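Local atomic coordinates of putative acetyltransferase Ta0821 (Thermoplasma acidophilum DSM 1728, PDB entry 3C26), a protein that probably acts as an acyltransferase of the GNAT acetyltransferase family. Residues F205-I210 and D216-D221; E166-A169 and C174-I177; P147-Q152 and N249-V254; T42-D47 and I177-M182. All coordinates share one frame; numbering follows the deposited sequence.

Contact 1: F205-I210 and D216-D221; sequences FVYFDI and DLFVND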
loop_
_atom_site.group_PDB
_atom_site.type_symbol
_atom_site.label_atom_id
_atom_site.label_comp_id
_atom_site.label_asym_id
_atom_site.label_seq_id
_atom_site.Cartn_x
_atom_site.Cartn_y
_atom_site.Cartn_z
ATOM N N PHE A 205 -16.684 -11.995 17.140
ATOM C CA PHE A 205 -15.509 -12.454 17.842
ATOM C C PHE A 205 -14.375 -11.519 17.464
ATOM O O PHE A 205 -13.764 -11.663 16.418
ATOM C CB PHE A 205 -15.207 -13.901 17.487
ATOM C CG PHE A 205 -14.190 -14.553 18.380
ATOM C CD1 PHE A 205 -14.472 -15.723 19.045
ATOM C CD2 PHE A 205 -12.975 -13.952 18.600
ATOM C CE1 PHE A 205 -13.523 -16.309 19.879
ATOM C CE2 PHE A 205 -12.034 -14.517 19.418
ATOM C CZ PHE A 205 -12.293 -15.701 20.055
ATOM N N VAL A 206 -14.169 -10.517 18.320
ATOM C CA VAL A 206 -13.189 -9.465 18.125
ATOM C C VAL A 206 -12.183 -9.349 19.281
ATOM O O VAL A 206 -12.517 -9.291 20.462
ATOM C CB VAL A 206 -13.886 -8.053 17.954
ATOM C CG1 VAL A 206 -12.882 -6.932 17.713
ATOM C CG2 VAL A 206 -14.892 -8.095 16.831
ATOM N N TYR A 207 -10.939 -9.350 18.894
ATOM C CA TYR A 207 -9.860 -9.110 19.837
ATOM C C TYR A 207 -9.399 -7.652 19.671
ATOM O O TYR A 207 -9.158 -7.196 18.565
ATOM C CB TYR A 207 -8.695 -10.074 19.593
ATOM C CG TYR A 207 -7.552 -9.748 20.509
ATOM C CD1 TYR A 207 -7.496 -10.241 21.798
ATOM C CD2 TYR A 207 -6.567 -8.857 20.103
ATOM C CE1 TYR A 207 -6.442 -9.899 22.646
ATOM C CE2 TYR A 207 -5.546 -8.495 20.937
ATOM C CZ TYR A 207 -5.482 -8.995 22.190
ATOM O OH TYR A 207 -4.417 -8.573 22.966
ATOM N N PHE A 208 -9.321 -6.926 20.777
ATOM C CA PHE A 208 -8.869 -5.547 20.760
ATOM C C PHE A 208 -7.689 -5.274 21.703
ATOM O O PHE A 208 -7.506 -5.936 22.713
ATOM C CB PHE A 208 -10.019 -4.539 21.021
ATOM C CG PHE A 208 -10.580 -4.597 22.387
ATOM C CD1 PHE A 208 -10.025 -3.843 23.422
ATOM C CD2 PHE A 208 -11.694 -5.365 22.647
ATOM C CE1 PHE A 208 -10.534 -3.931 24.699
ATOM C CE2 PHE A 208 -12.186 -5.447 23.908
ATOM C CZ PHE A 208 -11.620 -4.699 24.938
ATOM N N ASP A 209 -6.890 -4.287 21.295
ATOM C CA ASP A 209 -5.705 -3.854 22.021
ATOM C C ASP A 209 -5.611 -2.337 21.936
ATOM O O ASP A 209 -5.339 -1.762 20.893
ATOM C CB ASP A 209 -4.438 -4.525 21.439
ATOM C CG ASP A 209 -3.180 -4.216 22.246
ATOM O OD1 ASP A 209 -3.300 -3.656 23.327
ATOM O OD2 ASP A 209 -2.065 -4.530 21.778
ATOM N N ILE A 210 -5.958 -1.718 23.053
ATOM C CA ILE A 210 -5.921 -0.276 23.224
ATOM C C ILE A 210 -4.496 0.073 23.622
ATOM O O ILE A 210 -3.920 -0.539 24.541
ATOM C CB ILE A 210 -6.811 0.156 24.375
ATOM C CG1 ILE A 210 -8.269 -0.201 24.075
ATOM C CG2 ILE A 210 -6.584 1.644 24.717
ATOM C CD1 ILE A 210 -9.185 0.148 25.212
ATOM N N ASP A 216 -6.048 -1.240 18.078
ATOM C CA ASP A 216 -6.102 -2.249 17.050
ATOM C C ASP A 216 -7.239 -3.217 17.390
ATOM O O ASP A 216 -7.405 -3.591 18.550
ATOM C CB ASP A 216 -4.781 -3.072 16.997
ATOM C CG ASP A 216 -3.541 -2.253 16.588
ATOM O OD1 ASP A 216 -3.617 -1.355 15.736
ATOM O OD2 ASP A 216 -2.452 -2.539 17.115
ATOM N N LEU A 217 -8.016 -3.581 16.367
ATOM C CA LEU A 217 -9.093 -4.543 16.460
ATOM C C LEU A 217 -8.937 -5.603 15.412
ATOM O O LEU A 217 -8.802 -5.307 14.235
ATOM C CB LEU A 217 -10.498 -3.866 16.349
ATOM C CG LEU A 217 -10.685 -2.698 17.356
ATOM C CD1 LEU A 217 -10.332 -1.340 16.747
ATOM C CD2 LEU A 217 -12.127 -2.677 17.898
ATOM N N PHE A 218 -8.924 -6.846 15.855
ATOM C CA PHE A 218 -8.868 -7.994 14.978
ATOM C C PHE A 218 -10.241 -8.648 14.879
ATOM O O PHE A 218 -10.734 -9.292 15.810
ATOM C CB PHE A 218 -7.872 -9.014 15.484
ATOM C CG PHE A 218 -6.480 -8.631 15.289
ATOM C CD1 PHE A 218 -5.899 -7.637 16.061
ATOM C CD2 PHE A 218 -5.732 -9.220 14.278
ATOM C CE1 PHE A 218 -4.587 -7.281 15.865
ATOM C CE2 PHE A 218 -4.384 -8.873 14.085
ATOM C CZ PHE A 218 -3.829 -7.899 14.854
ATOM N N VAL A 219 -10.854 -8.504 13.723
ATOM C CA VAL A 219 -12.207 -9.011 13.525
ATOM C C VAL A 219 -12.115 -10.399 12.966
ATOM O O VAL A 219 -11.914 -10.606 11.774
ATOM C CB VAL A 219 -13.015 -8.110 12.627
ATOM C CG1 VAL A 219 -14.510 -8.578 12.548
ATOM C CG2 VAL A 219 -12.923 -6.707 13.170
ATOM N N ASN A 220 -12.268 -11.344 13.878
ATOM C CA ASN A 220 -12.209 -12.788 13.585
ATOM C C ASN A 220 -13.513 -13.376 13.055
ATOM O O ASN A 220 -13.525 -14.405 12.382
ATOM C CB ASN A 220 -11.782 -13.540 14.838
ATOM C CG ASN A 220 -10.311 -13.292 15.199
ATOM O OD1 ASN A 220 -9.434 -13.555 14.387
ATOM N ND2 ASN A 220 -10.051 -12.773 16.401
ATOM N N ASP A 221 -14.604 -12.723 13.423
ATOM C CA ASP A 221 -15.954 -13.100 13.014
ATOM C C ASP A 221 -16.946 -11.992 13.338
ATOM O O ASP A 221 -16.790 -11.212 14.284
ATOM C CB ASP A 221 -16.426 -14.425 13.651
ATOM C CG ASP A 221 -17.560 -15.107 12.828
ATOM O OD1 ASP A 221 -18.060 -14.483 11.838
ATOM O OD2 ASP A 221 -17.886 -16.273 13.154
HETATM O O HOH W 1 -1.825 -4.217 19.271
#
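Tyr-207 and Phe-218 carry the shortest hydrogen bond of this pairing. The amide of Phe-218 meets the carbonyl O of Tyr-207 at 2.7 Å, with an N-H...O angle of 174°, and Tyr-207 N returns a longer bond to Phe-218 O. On the same face Phe-218 CD1 comes to the edge of the tyrosine ring, 4.3 Å from CD2 of Tyr-207. Two further bonds join Asp-209 and Asp-216, N to O in both directions. On the opposite face the beta-branched Val-206 lays CG1 4.1 Å from Leu-217 CB, while Phe-208, between the two bonded pairs, touches Leu-217 CG only through its CB: chi1 of 67° turns the ring away to meet Leu-161. Helix 225-232 covers this apolar face through Phe-228.

The two strands form an antiparallel beta hairpin, 204-211 with 214-221, whose regular pairing breaks at a classic beta bulge where Asn-220 and Asp-221 both oppose Phe-205. Phe-205 O takes Asn-220 N at 3.0 Å and a weak bond from Asp-221 N; the side-chain amide of Asn-220, its OD1 hydrogen-bonded to Tyr-146, stands 78° from the phenyl plane. At the partly exposed end a water bridges two carboxylates, giving hydrogen bonds to Asp-209 OD2 and Asp-216 OD2, which lie 5.1 Å apart. It probably eases their like charges, helped by Lys-51, which forms a salt bridge with Asp-209, while Thr-44 is hydrogen-bonded to Asp-216 OD1.

Contact 2: E166-A169 and C174-I177; sequences ERYA and CFFI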
loop_
_atom_site.group_PDB
_atom_site.type_symbol
_atom_site.label_atom_id
_atom_site.label_comp_id
_atom_site.label_asym_id
_atom_site.label_seq_id
_atom_site.Cartn_x
_atom_site.Cartn_y
_atom_site.Cartn_z
ATOM N N GLU A 166 -19.725 -13.268 26.225
ATOM C CA GLU A 166 -20.785 -14.221 25.935
ATOM C C GLU A 166 -20.266 -15.421 25.154
ATOM O O GLU A 166 -19.075 -15.598 24.967
ATOM C CB GLU A 166 -21.890 -13.542 25.142
ATOM C CG GLU A 166 -22.515 -12.379 25.888
ATOM C CD GLU A 166 -23.286 -12.808 27.153
ATOM O OE1 GLU A 166 -23.099 -13.957 27.646
ATOM O OE2 GLU A 166 -24.099 -11.988 27.649
ATOM N N ARG A 167 -21.199 -16.233 24.689
ATOM C CA ARG A 167 -20.870 -17.458 23.951
ATOM C C ARG A 167 -20.720 -17.203 22.456
ATOM O O ARG A 167 -21.456 -16.429 21.862
ATOM C CB ARG A 167 -21.922 -18.563 24.194
ATOM N N TYR A 168 -19.732 -17.877 21.889
ATOM C CA TYR A 168 -19.430 -17.809 20.470
ATOM C C TYR A 168 -20.163 -18.917 19.741
ATOM O O TYR A 168 -19.840 -20.112 19.864
ATOM C CB TYR A 168 -17.955 -17.980 20.204
ATOM C CG TYR A 168 -17.588 -17.923 18.750
ATOM C CD1 TYR A 168 -18.001 -16.875 17.960
ATOM C CD2 TYR A 168 -16.779 -18.896 18.177
ATOM C CE1 TYR A 168 -17.648 -16.804 16.666
ATOM C CE2 TYR A 168 -16.383 -18.809 16.861
ATOM C CZ TYR A 168 -16.853 -17.783 16.098
ATOM O OH TYR A 168 -16.483 -17.661 14.762
ATOM N N ALA A 169 -21.135 -18.473 18.969
ATOM C CA ALA A 169 -22.027 -19.354 18.208
ATOM C C ALA A 169 -21.543 -19.472 16.777
ATOM O O ALA A 169 -22.101 -20.181 15.963
ATOM C CB ALA A 169 -23.484 -18.806 18.269
ATOM N N CYS A 174 -10.177 -20.943 14.487
ATOM C CA CYS A 174 -8.811 -20.352 14.571
ATOM C C CYS A 174 -9.020 -18.888 14.499
ATOM O O CYS A 174 -9.852 -18.424 13.723
ATOM C CB CYS A 174 -7.868 -20.804 13.476
ATOM S SG CYS A 174 -7.686 -22.554 13.377
ATOM N N PHE A 175 -8.274 -18.189 15.345
ATOM C CA PHE A 175 -8.405 -16.762 15.571
ATOM C C PHE A 175 -7.089 -16.075 15.823
ATOM O O PHE A 175 -6.148 -16.665 16.296
ATOM C CB PHE A 175 -9.168 -16.479 16.893
ATOM C CG PHE A 175 -10.308 -17.394 17.176
ATOM C CD1 PHE A 175 -10.103 -18.587 17.854
ATOM C CD2 PHE A 175 -11.608 -17.010 16.849
ATOM C CE1 PHE A 175 -11.139 -19.409 18.129
ATOM C CE2 PHE A 175 -12.671 -17.844 17.130
ATOM C CZ PHE A 175 -12.436 -19.043 17.768
ATOM N N PHE A 176 -7.077 -14.788 15.520
ATOM C CA PHE A 176 -5.967 -13.904 15.862
ATOM C C PHE A 176 -6.276 -13.372 17.225
ATOM O O PHE A 176 -7.299 -12.727 17.423
ATOM C CB PHE A 176 -5.785 -12.740 14.884
ATOM C CG PHE A 176 -4.499 -12.777 14.129
ATOM C CD1 PHE A 176 -3.298 -12.960 14.788
ATOM C CD2 PHE A 176 -4.471 -12.557 12.773
ATOM C CE1 PHE A 176 -2.084 -12.965 14.120
ATOM C CE2 PHE A 176 -3.258 -12.565 12.089
ATOM C CZ PHE A 176 -2.059 -12.763 12.791
ATOM N N ILE A 177 -5.437 -13.719 18.187
ATOM C CA ILE A 177 -5.557 -13.173 19.501
ATOM C C ILE A 177 -4.188 -12.670 19.964
ATOM O O ILE A 177 -3.202 -13.410 19.966
ATOM C CB ILE A 177 -6.098 -14.181 20.472
ATOM C CG1 ILE A 177 -7.501 -14.638 20.024
ATOM C CG2 ILE A 177 -6.208 -13.596 21.869
ATOM C CD1 ILE A 177 -8.194 -15.485 21.062
#
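Tyr-168 and Phe-175 meet through their rings alone, as an offset edge-to-face pair. The centroids are 5.8 Å apart and the planes stand 68° from one another, with the phenylalanine presenting its edge to the tyrosine face. The touching is done by CE2 of each ring, at 3.8 Å, and Phe-175 CZ follows at 4.1 Å from Tyr-168 CE2. The alpha carbons are 12.1 Å apart, a gap that two large aromatic side chains bridge: Tyr-168 stretches out with CG anti to its own amide nitrogen (chi1 180°), and Phe-175 reaches back from the other strand.

The polar part belongs to the tyrosine hydroxyl. It is hydrogen-bonded to Asp-221 and to the backbone N of Trp-172, so that a ring packed against other aromatics still has its one polar atom satisfied. This is why a tyrosine suits the partly exposed side and a phenylalanine the buried one.

The covalent element is the disulfide of Cys-174 with Cys-183, which ties together the two-stranded hairpin 174-177/180-183. Phe-205, from strand 204-211, stacks on Phe-175 and meets Tyr-168 edge to face, while Pro-187 of helix 187-193 touches both rings, so the pair links strand 164-168 to the small hairpin.

Contact 3: P147-Q152 and N249-V254; sequences PIYTFQ and NGLPYV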
loop_
_atom_site.group_PDB
_atom_site.type_symbol
_atom_site.label_atom_id
_atom_site.label_comp_id
_atom_site.label_asym_id
_atom_site.label_seq_id
_atom_site.Cartn_x
_atom_site.Cartn_y
_atom_site.Cartn_z
ATOM N N PRO A 147 -7.206 -8.493 5.680
ATOM C CA PRO A 147 -7.114 -7.168 5.097
ATOM C C PRO A 147 -7.150 -6.095 6.176
ATOM O O PRO A 147 -7.819 -6.252 7.183
ATOM C CB PRO A 147 -8.359 -7.088 4.214
ATOM C CG PRO A 147 -8.686 -8.397 3.887
ATOM C CD PRO A 147 -8.232 -9.302 5.010
ATOM N N ILE A 148 -6.394 -5.024 5.950
ATOM C CA ILE A 148 -6.182 -3.949 6.942
ATOM C C ILE A 148 -6.884 -2.644 6.577
ATOM O O ILE A 148 -6.712 -2.146 5.496
ATOM C CB ILE A 148 -4.699 -3.631 7.041
ATOM C CG1 ILE A 148 -3.878 -4.853 7.520
ATOM C CG2 ILE A 148 -4.482 -2.447 8.000
ATOM C CD1 ILE A 148 -2.328 -4.677 7.411
ATOM N N TYR A 149 -7.662 -2.106 7.501
ATOM C CA TYR A 149 -8.444 -0.867 7.320
ATOM C C TYR A 149 -8.077 0.090 8.393
ATOM O O TYR A 149 -8.291 -0.187 9.564
ATOM C CB TYR A 149 -9.954 -1.148 7.421
ATOM C CG TYR A 149 -10.386 -2.245 6.502
ATOM C CD1 TYR A 149 -10.192 -3.577 6.846
ATOM C CD2 TYR A 149 -10.914 -1.953 5.235
ATOM C CE1 TYR A 149 -10.548 -4.612 5.970
ATOM C CE2 TYR A 149 -11.249 -2.953 4.376
ATOM C CZ TYR A 149 -11.088 -4.294 4.759
ATOM O OH TYR A 149 -11.423 -5.302 3.872
ATOM N N THR A 150 -7.499 1.219 7.997
ATOM C CA THR A 150 -7.035 2.215 8.939
ATOM C C THR A 150 -7.905 3.443 8.876
ATOM O O THR A 150 -8.228 3.953 7.812
ATOM C CB THR A 150 -5.537 2.632 8.743
ATOM O OG1 THR A 150 -4.663 1.496 8.786
ATOM C CG2 THR A 150 -5.092 3.579 9.856
ATOM N N PHE A 151 -8.268 3.912 10.061
ATOM C CA PHE A 151 -9.168 5.043 10.231
ATOM C C PHE A 151 -8.570 6.104 11.096
ATOM O O PHE A 151 -7.720 5.861 11.963
ATOM C CB PHE A 151 -10.512 4.589 10.819
ATOM C CG PHE A 151 -11.316 3.749 9.873
ATOM C CD1 PHE A 151 -12.175 4.334 8.980
ATOM C CD2 PHE A 151 -11.147 2.374 9.829
ATOM C CE1 PHE A 151 -12.875 3.563 8.058
ATOM C CE2 PHE A 151 -11.846 1.580 8.894
ATOM C CZ PHE A 151 -12.705 2.171 8.030
ATOM N N GLN A 152 -9.001 7.316 10.831
ATOM C CA GLN A 152 -8.551 8.417 11.649
ATOM C C GLN A 152 -9.710 8.741 12.492
ATOM O O GLN A 152 -10.666 9.381 12.054
ATOM C CB GLN A 152 -7.976 9.616 10.901
ATOM C CG GLN A 152 -8.570 9.967 9.587
ATOM C CD GLN A 152 -7.653 10.908 8.809
ATOM O OE1 GLN A 152 -6.470 11.005 9.098
ATOM N NE2 GLN A 152 -8.189 11.566 7.815
ATOM N N ASN A 249 -14.643 -9.292 2.393
ATOM C CA ASN A 249 -15.169 -9.413 1.055
ATOM C C ASN A 249 -16.502 -8.699 0.962
ATOM O O ASN A 249 -16.936 -8.296 -0.103
ATOM C CB ASN A 249 -15.258 -10.903 0.651
ATOM C CG ASN A 249 -13.874 -11.540 0.432
ATOM O OD1 ASN A 249 -12.882 -10.850 0.201
ATOM N ND2 ASN A 249 -13.815 -12.855 0.495
ATOM N N GLY A 250 -17.136 -8.492 2.101
ATOM C CA GLY A 250 -18.457 -7.839 2.150
ATOM C C GLY A 250 -18.393 -6.373 2.598
ATOM O O GLY A 250 -19.401 -5.724 2.828
ATOM N N LEU A 251 -17.194 -5.835 2.684
ATOM C CA LEU A 251 -17.007 -4.431 3.084
ATOM C C LEU A 251 -16.892 -3.522 1.840
ATOM O O LEU A 251 -16.390 -3.953 0.820
ATOM C CB LEU A 251 -15.747 -4.274 3.953
ATOM C CG LEU A 251 -15.792 -4.833 5.372
ATOM C CD1 LEU A 251 -14.398 -4.749 6.047
ATOM C CD2 LEU A 251 -16.832 -4.151 6.233
ATOM N N PRO A 252 -17.347 -2.255 1.918
ATOM C CA PRO A 252 -17.208 -1.355 0.741
ATOM C C PRO A 252 -15.787 -0.928 0.384
ATOM O O PRO A 252 -15.452 -0.769 -0.771
ATOM C CB PRO A 252 -17.988 -0.092 1.153
ATOM C CG PRO A 252 -18.155 -0.179 2.619
ATOM C CD PRO A 252 -18.252 -1.677 2.921
ATOM N N TYR A 253 -14.962 -0.710 1.372
ATOM C CA TYR A 253 -13.605 -0.254 1.132
ATOM C C TYR A 253 -12.798 -1.430 0.678
ATOM O O TYR A 253 -12.958 -2.529 1.181
ATOM C CB TYR A 253 -12.951 0.261 2.404
ATOM C CG TYR A 253 -13.919 0.630 3.465
ATOM C CD1 TYR A 253 -14.379 -0.332 4.359
ATOM C CD2 TYR A 253 -14.404 1.917 3.575
ATOM C CE1 TYR A 253 -15.286 -0.035 5.331
ATOM C CE2 TYR A 253 -15.327 2.229 4.570
ATOM C CZ TYR A 253 -15.753 1.246 5.441
ATOM O OH TYR A 253 -16.669 1.534 6.432
ATOM N N VAL A 254 -11.939 -1.181 -0.293
ATOM C CA VAL A 254 -10.984 -2.159 -0.757
ATOM C C VAL A 254 -9.604 -1.828 -0.158
ATOM O O VAL A 254 -9.012 -0.813 -0.510
ATOM C CB VAL A 254 -10.873 -2.112 -2.254
ATOM C CG1 VAL A 254 -9.802 -3.076 -2.751
ATOM C CG2 VAL A 254 -12.226 -2.390 -2.885
HETATM O O HOH W 2 -12.878 -5.064 1.667
#
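The long strand 141-153 is covered here by the loop that follows helix 245-248 and leads into strand 258-265, at the boundary with the second subunit. Leu-251 sets CD1 over one face of the Tyr-149 ring, 4.0 Å from its centroid and 26° off the normal, a CH-pi contact shifted toward the hydroxyl end, where Tyr-149 CZ is 3.6 Å away. At the edge of the same ring, in its plane, lies the carbonyl O of Tyr-253, 3.6 Å from Tyr-149 CE2. Tyr-253 also receives the edge of Phe-151 on one face, the planes 80° apart and the CZ atoms of the two rings 4.1 Å from each other; Pro-252 CG covers the other face. A water links the tyrosine hydroxyl to the loop backbone, 2.7 Å from Tyr-149 OH and donating to Tyr-253 O.

A leucine in place of Tyr-149 would probably leave that water without its hydroxyl partner and deprive Leu-251 of the flat surface on which its methyl rests. Nearby, Gln-152 is hydrogen-bonded to Leu-251 O of the second subunit, and Phe-151 packs on Tyr-253 of that subunit. Ring and methyl packing, with one bridging water, thus hold the loop to the strand without direct hydrogen bonds between the two segments.

Contact 4: T42-D47 and I177-M182; sequences TGTMDD and IDWKYM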
loop_
_atom_site.group_PDB
_atom_site.type_symbol
_atom_site.label_atom_id
_atom_site.label_comp_id
_atom_site.label_asym_id
_atom_site.label_seq_id
_atom_site.Cartn_x
_atom_site.Cartn_y
_atom_site.Cartn_z
ATOM N N THR A 42 1.872 1.738 7.192
ATOM C CA THR A 42 0.484 1.460 6.789
ATOM C C THR A 42 -0.157 0.337 7.644
ATOM O O THR A 42 -1.298 -0.074 7.410
ATOM C CB THR A 42 0.337 1.166 5.267
ATOM O OG1 THR A 42 0.918 -0.086 4.945
ATOM C CG2 THR A 42 0.940 2.277 4.414
ATOM N N GLY A 43 0.625 -0.143 8.614
ATOM C CA GLY A 43 0.225 -1.150 9.575
ATOM C C GLY A 43 0.763 -0.867 10.944
ATOM O O GLY A 43 1.501 0.116 11.143
ATOM N N THR A 44 0.451 -1.743 11.903
ATOM C CA THR A 44 0.791 -1.465 13.294
ATOM C C THR A 44 1.539 -2.568 13.997
ATOM O O THR A 44 1.797 -2.504 15.192
ATOM C CB THR A 44 -0.467 -1.089 14.100
ATOM O OG1 THR A 44 -1.326 -2.220 14.204
ATOM C CG2 THR A 44 -1.210 0.072 13.460
HETATM N N MSE A 45 1.948 -3.570 13.234
HETATM C CA MSE A 45 2.714 -4.655 13.813
HETATM C C MSE A 45 4.037 -4.174 14.413
HETATM O O MSE A 45 4.479 -4.667 15.435
HETATM C CB MSE A 45 3.012 -5.739 12.791
HETATM C CG MSE A 45 3.515 -6.996 13.421
HETATM SE SE MSE A 45 3.361 -8.601 12.297
HETATM C CE MSE A 45 4.548 -8.118 10.835
ATOM N N ASP A 46 4.652 -3.197 13.773
ATOM C CA ASP A 46 5.953 -2.677 14.233
ATOM C C ASP A 46 5.825 -1.979 15.557
ATOM O O ASP A 46 6.698 -2.100 16.413
ATOM C CB ASP A 46 6.636 -1.725 13.209
ATOM C CG ASP A 46 7.412 -2.481 12.120
ATOM O OD1 ASP A 46 8.600 -2.779 12.338
ATOM O OD2 ASP A 46 6.833 -2.845 11.074
ATOM N N ASP A 47 4.727 -1.261 15.723
ATOM C CA ASP A 47 4.484 -0.517 16.941
ATOM C C ASP A 47 4.157 -1.475 18.072
ATOM O O ASP A 47 4.443 -1.197 19.239
ATOM C CB ASP A 47 3.293 0.440 16.793
ATOM C CG ASP A 47 3.509 1.502 15.708
ATOM O OD1 ASP A 47 4.479 2.273 15.756
ATOM O OD2 ASP A 47 2.703 1.524 14.794
ATOM N N ILE A 177 -5.437 -13.719 18.187
ATOM C CA ILE A 177 -5.557 -13.173 19.501
ATOM C C ILE A 177 -4.188 -12.670 19.964
ATOM O O ILE A 177 -3.202 -13.410 19.966
ATOM C CB ILE A 177 -6.098 -14.181 20.472
ATOM C CG1 ILE A 177 -7.501 -14.638 20.024
ATOM C CG2 ILE A 177 -6.208 -13.596 21.869
ATOM C CD1 ILE A 177 -8.194 -15.485 21.062
ATOM N N ASP A 178 -4.137 -11.411 20.356
ATOM C CA ASP A 178 -2.854 -10.822 20.799
ATOM C C ASP A 178 -1.713 -11.214 19.867
ATOM O O ASP A 178 -0.679 -11.727 20.292
ATOM C CB ASP A 178 -2.526 -11.251 22.223
ATOM C CG ASP A 178 -1.257 -10.578 22.785
ATOM O OD1 ASP A 178 -0.950 -9.459 22.407
ATOM O OD2 ASP A 178 -0.585 -11.174 23.645
ATOM N N TRP A 179 -1.952 -11.012 18.575
ATOM C CA TRP A 179 -0.963 -11.219 17.483
ATOM C C TRP A 179 -0.457 -12.642 17.277
ATOM O O TRP A 179 0.593 -12.878 16.665
ATOM C CB TRP A 179 0.231 -10.260 17.609
ATOM C CG TRP A 179 -0.147 -8.839 17.455
ATOM C CD1 TRP A 179 -0.590 -8.004 18.460
ATOM C CD2 TRP A 179 -0.180 -8.056 16.248
ATOM N NE1 TRP A 179 -0.890 -6.789 17.942
ATOM C CE2 TRP A 179 -0.620 -6.769 16.604
ATOM C CE3 TRP A 179 0.107 -8.322 14.907
ATOM C CZ2 TRP A 179 -0.778 -5.739 15.674
ATOM C CZ3 TRP A 179 -0.038 -7.283 13.986
ATOM C CH2 TRP A 179 -0.491 -6.021 14.380
ATOM N N LYS A 180 -1.234 -13.561 17.809
ATOM C CA LYS A 180 -1.007 -14.982 17.706
ATOM C C LYS A 180 -2.235 -15.602 17.027
ATOM O O LYS A 180 -3.359 -15.342 17.405
ATOM C CB LYS A 180 -0.778 -15.570 19.111
ATOM C CG LYS A 180 0.455 -15.045 19.828
ATOM C CD LYS A 180 0.495 -15.413 21.324
ATOM C CE LYS A 180 -0.238 -14.395 22.156
ATOM N NZ LYS A 180 -0.359 -14.704 23.661
ATOM N N TYR A 181 -1.994 -16.397 15.987
ATOM C CA TYR A 181 -3.063 -17.133 15.323
ATOM C C TYR A 181 -3.139 -18.537 15.950
ATOM O O TYR A 181 -2.260 -19.382 15.773
ATOM C CB TYR A 181 -2.850 -17.193 13.791
ATOM C CG TYR A 181 -4.101 -17.570 13.021
ATOM C CD1 TYR A 181 -5.143 -16.637 12.842
ATOM C CD2 TYR A 181 -4.247 -18.826 12.451
ATOM C CE1 TYR A 181 -6.264 -16.945 12.128
ATOM C CE2 TYR A 181 -5.391 -19.140 11.768
ATOM C CZ TYR A 181 -6.400 -18.212 11.616
ATOM O OH TYR A 181 -7.529 -18.564 10.907
HETATM N N MSE A 182 -4.229 -18.774 16.650
HETATM C CA MSE A 182 -4.395 -19.980 17.443
HETATM C C MSE A 182 -5.760 -20.607 17.251
HETATM O O MSE A 182 -6.739 -19.929 16.984
HETATM C CB MSE A 182 -4.221 -19.623 18.937
HETATM C CG MSE A 182 -5.269 -18.670 19.477
HETATM SE SE MSE A 182 -5.082 -18.153 21.396
HETATM C CE MSE A 182 -3.610 -16.913 21.271
#
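Trp-179 holds its indole out from a type I' beta turn, Ile-177 to Lys-180, at the tip of the hairpin 174-177/180-183, and brings its six-membered ring against the first turn of helix 45-58. The Ile-177 and Lys-180 backbones close the turn with hydrogen bonds in both directions, while Asp-178 and Trp-179 take the positive phi values that a type I' turn requires.

Met-45, here a selenomethionine, crosses the indole obliquely. Its CA lies 3.5 Å from Trp-179 CH2, and its CG comes within 3.6 Å of Trp-179 CZ3. With CG swung opposite the backbone nitrogen (chi1 -167°) and a bend at chi3, the chain carries its selenium atom to 5.0 Å from the six-membered ring centroid of Trp-179, 59° off the normal: an oblique Met-aromatic contact. A methionine suits the place because its long, flexible chain can follow the ring. Tyr-48 of the same helix stacks on the indole, and Phe-218 meets it edge to face.

Replacing Trp-179 with alanine is likely to open a gap beside Met-45 and leave the selenomethionine chain free to turn, with Tyr-48 and Phe-218 losing their shared aromatic partner.

Thr-44, at the N-cap position of helix 45-58, makes no capping bond with its side chain. Its hydroxyl is hydrogen-bonded to Tyr-242 instead, and OG1 lies at the indole edge, in the ring plane, 3.9 Å from Trp-179 CZ2.

Overall arrangement
Contact 4 lies close to the middle of the chain and joins the start of helix 45-58 to the turn at 177-180; contacts 1, 2 and 3 sit farther out. Contacts 1, 3 and 4 are buried, contact 2 partly so. Backbone hydrogen bonding dominates contact 1, whereas side-chain packing round aromatic rings carries the other three. Contacts 2 and 4 share Ile-177 and draw on one small hairpin, contact 2 on its first strand and contact 4 on its turn. Contact 1 touches both, Asn-220 OD1 meeting Phe-176 N and Tyr-207 packing on Ile-177. Contact 3 stays clear of contacts 1 and 2 and lies beside the second subunit, where a water replaces direct polar pairing.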